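Local coordinates for Proline/betaine transporter, RALF (Rickettsia prowazekii str. Madrid E, PDB 4D7R), which probably acts as a guanine nucleotide exchange factor through its Sec7 domain, here fused in an engineered chimera to the capping domain of Legionella RalF, at residues 50-55 against 61-66; 70-75 against 99-104; 105-110 against 137-142. All blocks are in the same frame, centred on the assembly; numbering follows the deposited sequence.

Contact 1 of 3, residues 50-55 against 61-66; sequences ARIKKW and QDFIAE
K53 lies across the ring of F63 where two successive helices of the all-helical Sec7 domain, 45-58 and 63-73, pack side by side as an alpha-alpha hairpin in the Rickettsia part of the chimera. The case illustrates how one aromatic ring can serve an apolar and a charged neighbour at once. K53 CG sits over one face of the ring, 3.8 Å from its centroid, in a CH-pi contact, and the chain then runs on across the same ring. A final bend at chi4 (-75°) brings NZ over the face as well, 4.1 Å from the centroid, a cation-pi interaction; D93 of helix 92-103 holds the same ammonium in a salt bridge. The close-packed side lies deeper. There I52 CG2, the branch anti to the backbone nitrogen, reaches F63 CD1 at 3.8 Å and the aliphatic part of E66 at CG, while helix 31-43 touches both I52 and E66.

Towards the turn the contact opens to solvent: Q61 is exposed and W55 partly so. The two meet with ring and amide planes 60° apart, through carbon atoms rather than polar ones; the amide nitrogen of Q61 turns instead to the backbone oxygen of N59. D62 caps helix 63-73 with weak bonds to the amides of I64 and A65. The indole approach is made by W55 CZ3, 3.6 Å from Q61 CG.

Contact 2 of 3, residues 70-75 against 99-104; sequences IFYEEK and ESFTKQ
F101 is the first residue of 99-104 to touch the facing helix, its CD1 3.7 Å from F71 CB. With CG anti to the backbone nitrogen (chi1 172°), the ring extends from helix 92-103 to the backbone of helix 63-73, where its CE1 comes to 3.8 Å from Y72 N. That nitrogen lies at the ring's edge, and F101 CE1 in turn stands at the edge of the Y72 ring. The phenylalanine thus lies against F71 CB and the backbone at Y72, a worked example of neighbouring helices joined by aromatic side chains in the Sec7 domain, the Rickettsia part of the chimera. L87 of helix 80-88 touches both F71 and F101, and F105 meets the rings of Y72 and F101 edge-to-face.

Three residues further on, Q104 approaches the tyrosine differently. Its CB sits over one face of the Y72 ring, 3.6 Å from the centroid and 16° off the normal, a CH-pi contact. A bend at chi2 folds the chain back so that the amide plane lies 29° from that of the ring, with OE1 3.5 Å from Y72 CD2. One water lies 2.8 Å from both Q104 OE1 and E73 OE2.

Contact 3 of 3, residues 105-110 against 137-142; sequences FDFKEK and ESFGTH
An aromatic cluster of F107, F139 and H142 joins the loop after helix 92-103 to helix 129-146, inside the Sec7 domain of the Rickettsia part. Here rings and a directed hydrogen bond together hold an irregular segment against a helix. That bond runs from H142 NE2 to the backbone oxygen of F105 over 2.7 Å, nearly straight at 161°. The oxygen lies at the edge of the imidazole, close to the ring plane, whereas the donor is tilted 22° from the carbonyl plane. In this buried contact the bond gives the carbonyl of F105, in a loop, a side-chain partner. The imidazole is carried out to the loop by its first torsion, with CG opposite the backbone nitrogen (chi1 180°).

F107 sits beside this bond and touches both F139 and H142. F139 turns its edge toward the face of F107 in an offset edge-to-face pair, centroids 5.3 Å apart. The imidazole meets the same phenylalanine obliquely, with H142 CD2 3.4 Å from F107 CD2. F105 CB covers one face of the F107 ring from within the loop, so the loop's own chain takes part in the packing.

F107 also opens a type II beta turn that ends at K110. Q146, at the end of helix 129-146, and N147 just beyond it hydrogen-bond the backbone N and O of F107. Within the loop, the exposed K108 sets NZ 2.8 Å from D106 OD1 in a salt bridge, approaching from above the carboxylate plane.

In the fold
The three contacts follow one another along the chain, each closing before the next opens, and all lie within the Sec7 domain on the Rickettsia side of the fusion. Contacts 1 and 2 share helix 63-73, with centres about 13 Å apart, and touch through I52 against I70 and through I64 and A65 against S100. The centres of contacts 2 and 3 are also about 13 Å apart, and these two touch at T102 and S138, whose hydroxyls probably hydrogen-bond. Contacts 1 and 3 stay apart, centres about 24 Å and nearest atoms about 11 Å. The series thus connects helices 45-58, 63-73 and 92-103, then, through the loop after the last, helix 129-146: one hairpin contact and two of longer range.

Contact 1 of 3, residues 50-55 against 61-66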
# COMPACT_ATOMS: atom_id res chain seq x y z
N ALA A 50 -2.03 -6.42 20.21
CA ALA A 50 -1.41 -7.06 21.39
C ALA A 50 -2.48 -7.60 22.36
O ALA A 50 -2.33 -8.71 22.88
CB ALA A 50 -0.52 -6.06 22.12
N ARG A 51 -3.57 -6.83 22.57
CA ARG A 51 -4.66 -7.24 23.44
C ARG A 51 -5.42 -8.43 22.88
O ARG A 51 -5.82 -9.28 23.66
CB ARG A 51 -5.61 -6.08 23.80
CG ARG A 51 -6.74 -6.42 24.80
CD ARG A 51 -6.29 -7.11 26.10
NE ARG A 51 -7.45 -7.63 26.84
CZ ARG A 51 -7.54 -8.84 27.40
NH1 ARG A 51 -6.52 -9.69 27.33
NH2 ARG A 51 -8.64 -9.20 28.03
N ILE A 52 -5.62 -8.51 21.53
CA ILE A 52 -6.28 -9.65 20.89
C ILE A 52 -5.39 -10.88 21.09
O ILE A 52 -5.89 -11.96 21.40
CB ILE A 52 -6.61 -9.43 19.36
CG1 ILE A 52 -7.56 -8.24 19.14
CG2 ILE A 52 -7.17 -10.71 18.75
CD1 ILE A 52 -7.68 -7.74 17.68
N LYS A 53 -4.06 -10.69 20.91
CA LYS A 53 -3.05 -11.74 21.13
C LYS A 53 -3.16 -12.20 22.59
O LYS A 53 -3.34 -13.38 22.84
CB LYS A 53 -1.62 -11.23 20.85
CG LYS A 53 -1.30 -11.10 19.36
CD LYS A 53 0.06 -10.43 19.12
CE LYS A 53 0.43 -10.47 17.65
NZ LYS A 53 0.87 -11.84 17.23
N LYS A 54 -3.12 -11.23 23.54
CA LYS A 54 -3.23 -11.47 24.99
C LYS A 54 -4.52 -12.23 25.35
O LYS A 54 -4.44 -13.24 26.04
CB LYS A 54 -3.14 -10.14 25.76
CG LYS A 54 -3.09 -10.30 27.29
CD LYS A 54 -3.29 -8.96 28.01
CE LYS A 54 -3.41 -9.10 29.51
NZ LYS A 54 -4.67 -9.78 29.93
N TRP A 55 -5.67 -11.78 24.89
CA TRP A 55 -6.94 -12.45 25.14
C TRP A 55 -7.04 -13.79 24.53
O TRP A 55 -7.53 -14.65 25.15
CB TRP A 55 -8.09 -11.61 24.69
CG TRP A 55 -9.54 -12.09 24.93
CD1 TRP A 55 -10.37 -11.75 25.97
CD2 TRP A 55 -10.31 -12.92 24.09
NE1 TRP A 55 -11.58 -12.31 25.82
CE2 TRP A 55 -11.58 -13.05 24.67
CE3 TRP A 55 -10.08 -13.56 22.89
CZ2 TRP A 55 -12.58 -13.80 24.10
CZ3 TRP A 55 -11.07 -14.31 22.35
CH2 TRP A 55 -12.29 -14.42 22.95
N GLN A 61 -7.94 -19.08 22.26
CA GLN A 61 -8.59 -18.77 20.98
C GLN A 61 -7.59 -18.53 19.87
O GLN A 61 -6.40 -18.38 20.15
CB GLN A 61 -9.59 -17.59 21.13
CG GLN A 61 -10.70 -17.85 22.19
CD GLN A 61 -11.59 -19.04 21.86
OE1 GLN A 61 -12.13 -19.17 20.75
NE2 GLN A 61 -11.77 -19.94 22.82
N ASP A 62 -8.06 -18.46 18.60
CA ASP A 62 -7.22 -18.22 17.43
C ASP A 62 -7.11 -16.72 17.12
O ASP A 62 -8.09 -16.09 16.70
CB ASP A 62 -7.78 -18.99 16.22
CG ASP A 62 -7.13 -18.70 14.87
OD1 ASP A 62 -5.96 -18.25 14.85
OD2 ASP A 62 -7.78 -18.95 13.85
N PHE A 63 -5.90 -16.19 17.30
CA PHE A 63 -5.56 -14.79 17.09
C PHE A 63 -5.91 -14.35 15.67
O PHE A 63 -6.50 -13.28 15.50
CB PHE A 63 -4.07 -14.53 17.43
CG PHE A 63 -3.52 -13.27 16.82
CD1 PHE A 63 -3.95 -12.02 17.26
CD2 PHE A 63 -2.67 -13.32 15.72
CE1 PHE A 63 -3.49 -10.84 16.65
CE2 PHE A 63 -2.23 -12.15 15.09
CZ PHE A 63 -2.63 -10.92 15.57
N ILE A 64 -5.59 -15.17 14.67
CA ILE A 64 -5.86 -14.81 13.26
C ILE A 64 -7.36 -14.59 13.01
O ILE A 64 -7.75 -13.52 12.55
CB ILE A 64 -5.20 -15.80 12.27
CG1 ILE A 64 -3.65 -15.88 12.48
CG2 ILE A 64 -5.58 -15.45 10.80
CD1 ILE A 64 -2.85 -14.50 12.37
N ALA A 65 -8.18 -15.61 13.33
CA ALA A 65 -9.63 -15.56 13.11
C ALA A 65 -10.28 -14.42 13.87
O ALA A 65 -11.07 -13.69 13.27
CB ALA A 65 -10.27 -16.88 13.50
N GLU A 66 -9.91 -14.23 15.16
CA GLU A 66 -10.46 -13.17 16.00
C GLU A 66 -10.15 -11.78 15.45
O GLU A 66 -11.04 -10.95 15.44
CB GLU A 66 -10.02 -13.31 17.47
CG GLU A 66 -10.76 -12.39 18.42
CD GLU A 66 -12.28 -12.47 18.41
OE1 GLU A 66 -12.82 -13.56 18.17
OE2 GLU A 66 -12.92 -11.43 18.69

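Contact 2 of 3, residues 70-75 against 99-104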
# COMPACT_ATOMS: atom_id res chain seq x y z
N ILE A 70 -13.01 -9.11 14.24
CA ILE A 70 -13.14 -7.75 14.79
C ILE A 70 -13.09 -6.70 13.66
O ILE A 70 -13.98 -5.84 13.61
CB ILE A 70 -12.10 -7.52 15.92
CG1 ILE A 70 -12.40 -8.42 17.14
CG2 ILE A 70 -12.00 -6.03 16.32
CD1 ILE A 70 -11.42 -8.27 18.34
N PHE A 71 -12.11 -6.82 12.72
CA PHE A 71 -11.97 -5.89 11.60
C PHE A 71 -13.24 -5.83 10.76
O PHE A 71 -13.72 -4.74 10.42
CB PHE A 71 -10.74 -6.26 10.72
CG PHE A 71 -9.34 -5.96 11.23
CD1 PHE A 71 -9.13 -5.36 12.47
CD2 PHE A 71 -8.23 -6.20 10.42
CE1 PHE A 71 -7.84 -5.06 12.92
CE2 PHE A 71 -6.94 -5.90 10.86
CZ PHE A 71 -6.75 -5.34 12.11
N TYR A 72 -13.83 -6.99 10.50
CA TYR A 72 -15.02 -7.09 9.68
C TYR A 72 -16.29 -6.59 10.39
O TYR A 72 -17.04 -5.77 9.84
CB TYR A 72 -15.19 -8.54 9.24
CG TYR A 72 -16.33 -8.72 8.26
CD1 TYR A 72 -16.21 -8.32 6.93
CD2 TYR A 72 -17.56 -9.24 8.68
CE1 TYR A 72 -17.26 -8.47 6.03
CE2 TYR A 72 -18.63 -9.37 7.80
CZ TYR A 72 -18.47 -8.99 6.47
OH TYR A 72 -19.50 -9.14 5.59
N GLU A 73 -16.56 -7.15 11.57
CA GLU A 73 -17.77 -6.83 12.36
C GLU A 73 -17.72 -5.43 12.97
O GLU A 73 -18.77 -4.81 13.14
CB GLU A 73 -17.96 -7.87 13.47
CG GLU A 73 -18.18 -9.28 12.95
CD GLU A 73 -18.44 -10.34 14.01
OE1 GLU A 73 -18.13 -10.10 15.20
OE2 GLU A 73 -18.88 -11.45 13.64
N GLU A 74 -16.52 -4.94 13.35
CA GLU A 74 -16.44 -3.62 13.99
C GLU A 74 -16.00 -2.50 13.05
O GLU A 74 -15.48 -1.48 13.52
CB GLU A 74 -15.61 -3.68 15.29
CG GLU A 74 -16.16 -4.69 16.29
CD GLU A 74 -17.60 -4.45 16.68
OE1 GLU A 74 -17.96 -3.28 16.95
OE2 GLU A 74 -18.38 -5.44 16.71
N LYS A 75 -16.24 -2.68 11.74
CA LYS A 75 -15.92 -1.72 10.67
C LYS A 75 -16.29 -0.28 11.09
O LYS A 75 -15.41 0.56 11.14
CB LYS A 75 -16.67 -2.09 9.37
CG LYS A 75 -16.47 -1.06 8.26
CD LYS A 75 -17.55 -1.17 7.19
CE LYS A 75 -17.42 -0.09 6.14
NZ LYS A 75 -18.34 -0.36 4.99
N GLU A 99 -6.27 -12.98 4.66
CA GLU A 99 -6.96 -14.15 4.12
C GLU A 99 -8.25 -14.45 4.90
O GLU A 99 -9.29 -14.62 4.28
CB GLU A 99 -6.02 -15.36 4.08
CG GLU A 99 -6.67 -16.49 3.30
CD GLU A 99 -5.90 -17.80 3.19
OE1 GLU A 99 -4.70 -17.83 3.51
OE2 GLU A 99 -6.52 -18.79 2.75
N SER A 100 -8.19 -14.41 6.26
CA SER A 100 -9.35 -14.65 7.12
C SER A 100 -10.40 -13.51 6.98
O SER A 100 -11.62 -13.76 7.01
CB SER A 100 -8.89 -14.81 8.57
OG SER A 100 -9.95 -15.24 9.41
N PHE A 101 -9.92 -12.26 6.80
CA PHE A 101 -10.80 -11.09 6.68
C PHE A 101 -11.62 -11.20 5.41
O PHE A 101 -12.84 -11.08 5.44
CB PHE A 101 -9.96 -9.79 6.72
CG PHE A 101 -10.73 -8.52 6.42
CD1 PHE A 101 -11.44 -7.87 7.42
CD2 PHE A 101 -10.77 -8.00 5.12
CE1 PHE A 101 -12.20 -6.73 7.13
CE2 PHE A 101 -11.51 -6.84 4.84
CZ PHE A 101 -12.22 -6.22 5.84
N THR A 102 -10.94 -11.49 4.29
CA THR A 102 -11.63 -11.61 3.03
C THR A 102 -12.66 -12.74 3.07
O THR A 102 -13.75 -12.57 2.53
CB THR A 102 -10.62 -11.66 1.89
OG1 THR A 102 -9.81 -10.49 2.03
CG2 THR A 102 -11.28 -11.61 0.54
N LYS A 103 -12.37 -13.83 3.82
CA LYS A 103 -13.28 -14.98 3.97
C LYS A 103 -14.60 -14.65 4.66
O LYS A 103 -15.60 -15.31 4.38
CB LYS A 103 -12.57 -16.19 4.59
CG LYS A 103 -11.83 -17.01 3.52
CD LYS A 103 -10.94 -18.10 4.11
CE LYS A 103 -10.34 -19.00 3.05
NZ LYS A 103 -9.43 -18.27 2.12
N GLN A 104 -14.64 -13.57 5.48
CA GLN A 104 -15.85 -13.09 6.15
C GLN A 104 -16.92 -12.63 5.12
O GLN A 104 -18.12 -12.66 5.40
CB GLN A 104 -15.49 -11.90 7.06
CG GLN A 104 -14.64 -12.25 8.30
CD GLN A 104 -15.47 -12.68 9.48
OE1 GLN A 104 -16.71 -12.54 9.51
NE2 GLN A 104 -14.84 -13.30 10.46
O HOH W 1 -19.10 -12.15 10.97

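Contact 3 of 3, residues 105-110 against 137-142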
# COMPACT_ATOMS: atom_id res chain seq x y z
N PHE A 105 -16.48 -12.16 3.96
CA PHE A 105 -17.41 -11.69 2.91
C PHE A 105 -18.08 -12.86 2.20
O PHE A 105 -17.41 -13.82 1.82
CB PHE A 105 -16.67 -10.85 1.86
CG PHE A 105 -16.15 -9.52 2.34
CD1 PHE A 105 -14.97 -9.44 3.08
CD2 PHE A 105 -16.82 -8.34 2.03
CE1 PHE A 105 -14.47 -8.21 3.50
CE2 PHE A 105 -16.32 -7.11 2.46
CZ PHE A 105 -15.14 -7.05 3.17
N ASP A 106 -19.38 -12.77 2.01
CA ASP A 106 -20.12 -13.78 1.26
C ASP A 106 -20.30 -13.23 -0.17
O ASP A 106 -21.05 -12.28 -0.38
CB ASP A 106 -21.47 -14.08 1.93
CG ASP A 106 -22.32 -15.09 1.18
OD1 ASP A 106 -21.74 -15.93 0.44
OD2 ASP A 106 -23.56 -15.05 1.33
N PHE A 107 -19.54 -13.78 -1.13
CA PHE A 107 -19.60 -13.35 -2.53
C PHE A 107 -20.27 -14.41 -3.39
O PHE A 107 -20.23 -14.29 -4.62
CB PHE A 107 -18.17 -13.09 -3.06
CG PHE A 107 -17.44 -11.91 -2.46
CD1 PHE A 107 -18.13 -10.75 -2.10
CD2 PHE A 107 -16.07 -11.92 -2.33
CE1 PHE A 107 -17.45 -9.65 -1.56
CE2 PHE A 107 -15.38 -10.81 -1.82
CZ PHE A 107 -16.08 -9.68 -1.45
N LYS A 108 -20.89 -15.44 -2.77
CA LYS A 108 -21.53 -16.56 -3.46
C LYS A 108 -22.72 -16.08 -4.25
O LYS A 108 -23.62 -15.46 -3.69
CB LYS A 108 -21.94 -17.67 -2.47
CG LYS A 108 -20.76 -18.35 -1.76
CD LYS A 108 -21.17 -19.59 -0.92
CE LYS A 108 -21.96 -19.30 0.34
NZ LYS A 108 -21.17 -18.55 1.35
N GLU A 109 -22.69 -16.29 -5.57
CA GLU A 109 -23.75 -15.86 -6.49
C GLU A 109 -23.98 -14.35 -6.45
O GLU A 109 -25.07 -13.87 -6.78
CB GLU A 109 -25.07 -16.63 -6.25
CG GLU A 109 -24.94 -18.13 -6.42
CD GLU A 109 -26.20 -18.90 -6.10
OE1 GLU A 109 -26.88 -18.57 -5.11
OE2 GLU A 109 -26.50 -19.86 -6.85
N LYS A 110 -22.93 -13.58 -6.03
CA LYS A 110 -23.01 -12.13 -5.97
C LYS A 110 -22.44 -11.58 -7.26
O LYS A 110 -21.58 -12.21 -7.89
CB LYS A 110 -22.25 -11.55 -4.76
CG LYS A 110 -22.79 -11.94 -3.38
CD LYS A 110 -24.27 -11.65 -3.15
CE LYS A 110 -24.77 -12.40 -1.94
NZ LYS A 110 -26.25 -12.52 -1.95
N GLU A 137 -5.45 -8.62 -4.79
CA GLU A 137 -5.23 -10.06 -5.01
C GLU A 137 -6.10 -10.89 -4.06
O GLU A 137 -6.66 -11.90 -4.48
CB GLU A 137 -3.75 -10.43 -4.89
CG GLU A 137 -3.44 -11.83 -5.40
CD GLU A 137 -2.07 -12.39 -5.07
OE1 GLU A 137 -1.10 -11.59 -5.01
OE2 GLU A 137 -1.94 -13.63 -4.97
N SER A 138 -6.26 -10.42 -2.80
CA SER A 138 -7.11 -11.10 -1.79
C SER A 138 -8.57 -11.15 -2.23
O SER A 138 -9.19 -12.22 -2.16
CB SER A 138 -6.97 -10.44 -0.42
OG SER A 138 -7.70 -11.22 0.52
N PHE A 139 -9.07 -10.03 -2.79
CA PHE A 139 -10.44 -9.94 -3.28
C PHE A 139 -10.66 -10.97 -4.40
O PHE A 139 -11.59 -11.77 -4.32
CB PHE A 139 -10.78 -8.52 -3.79
CG PHE A 139 -12.07 -8.57 -4.59
CD1 PHE A 139 -13.30 -8.69 -3.95
CD2 PHE A 139 -12.03 -8.64 -5.98
CE1 PHE A 139 -14.48 -8.87 -4.69
CE2 PHE A 139 -13.21 -8.84 -6.72
CZ PHE A 139 -14.43 -8.93 -6.08
N GLY A 140 -9.83 -10.90 -5.45
CA GLY A 140 -9.95 -11.78 -6.61
C GLY A 140 -9.97 -13.26 -6.27
O GLY A 140 -10.88 -13.99 -6.67
N THR A 141 -8.98 -13.71 -5.49
CA THR A 141 -8.92 -15.10 -5.06
C THR A 141 -10.21 -15.57 -4.36
O THR A 141 -10.74 -16.64 -4.69
CB THR A 141 -7.64 -15.31 -4.23
OG1 THR A 141 -6.53 -15.07 -5.10
CG2 THR A 141 -7.54 -16.74 -3.65
N HIS A 142 -10.71 -14.78 -3.40
CA HIS A 142 -11.91 -15.18 -2.66
C HIS A 142 -13.18 -15.14 -3.51
O HIS A 142 -14.03 -16.04 -3.38
CB HIS A 142 -12.07 -14.36 -1.36
CG HIS A 142 -13.29 -14.74 -0.56
ND1 HIS A 142 -13.45 -16.01 -0.02
CD2 HIS A 142 -14.38 -14.00 -0.24
CE1 HIS A 142 -14.61 -15.99 0.61
NE2 HIS A 142 -15.23 -14.82 0.48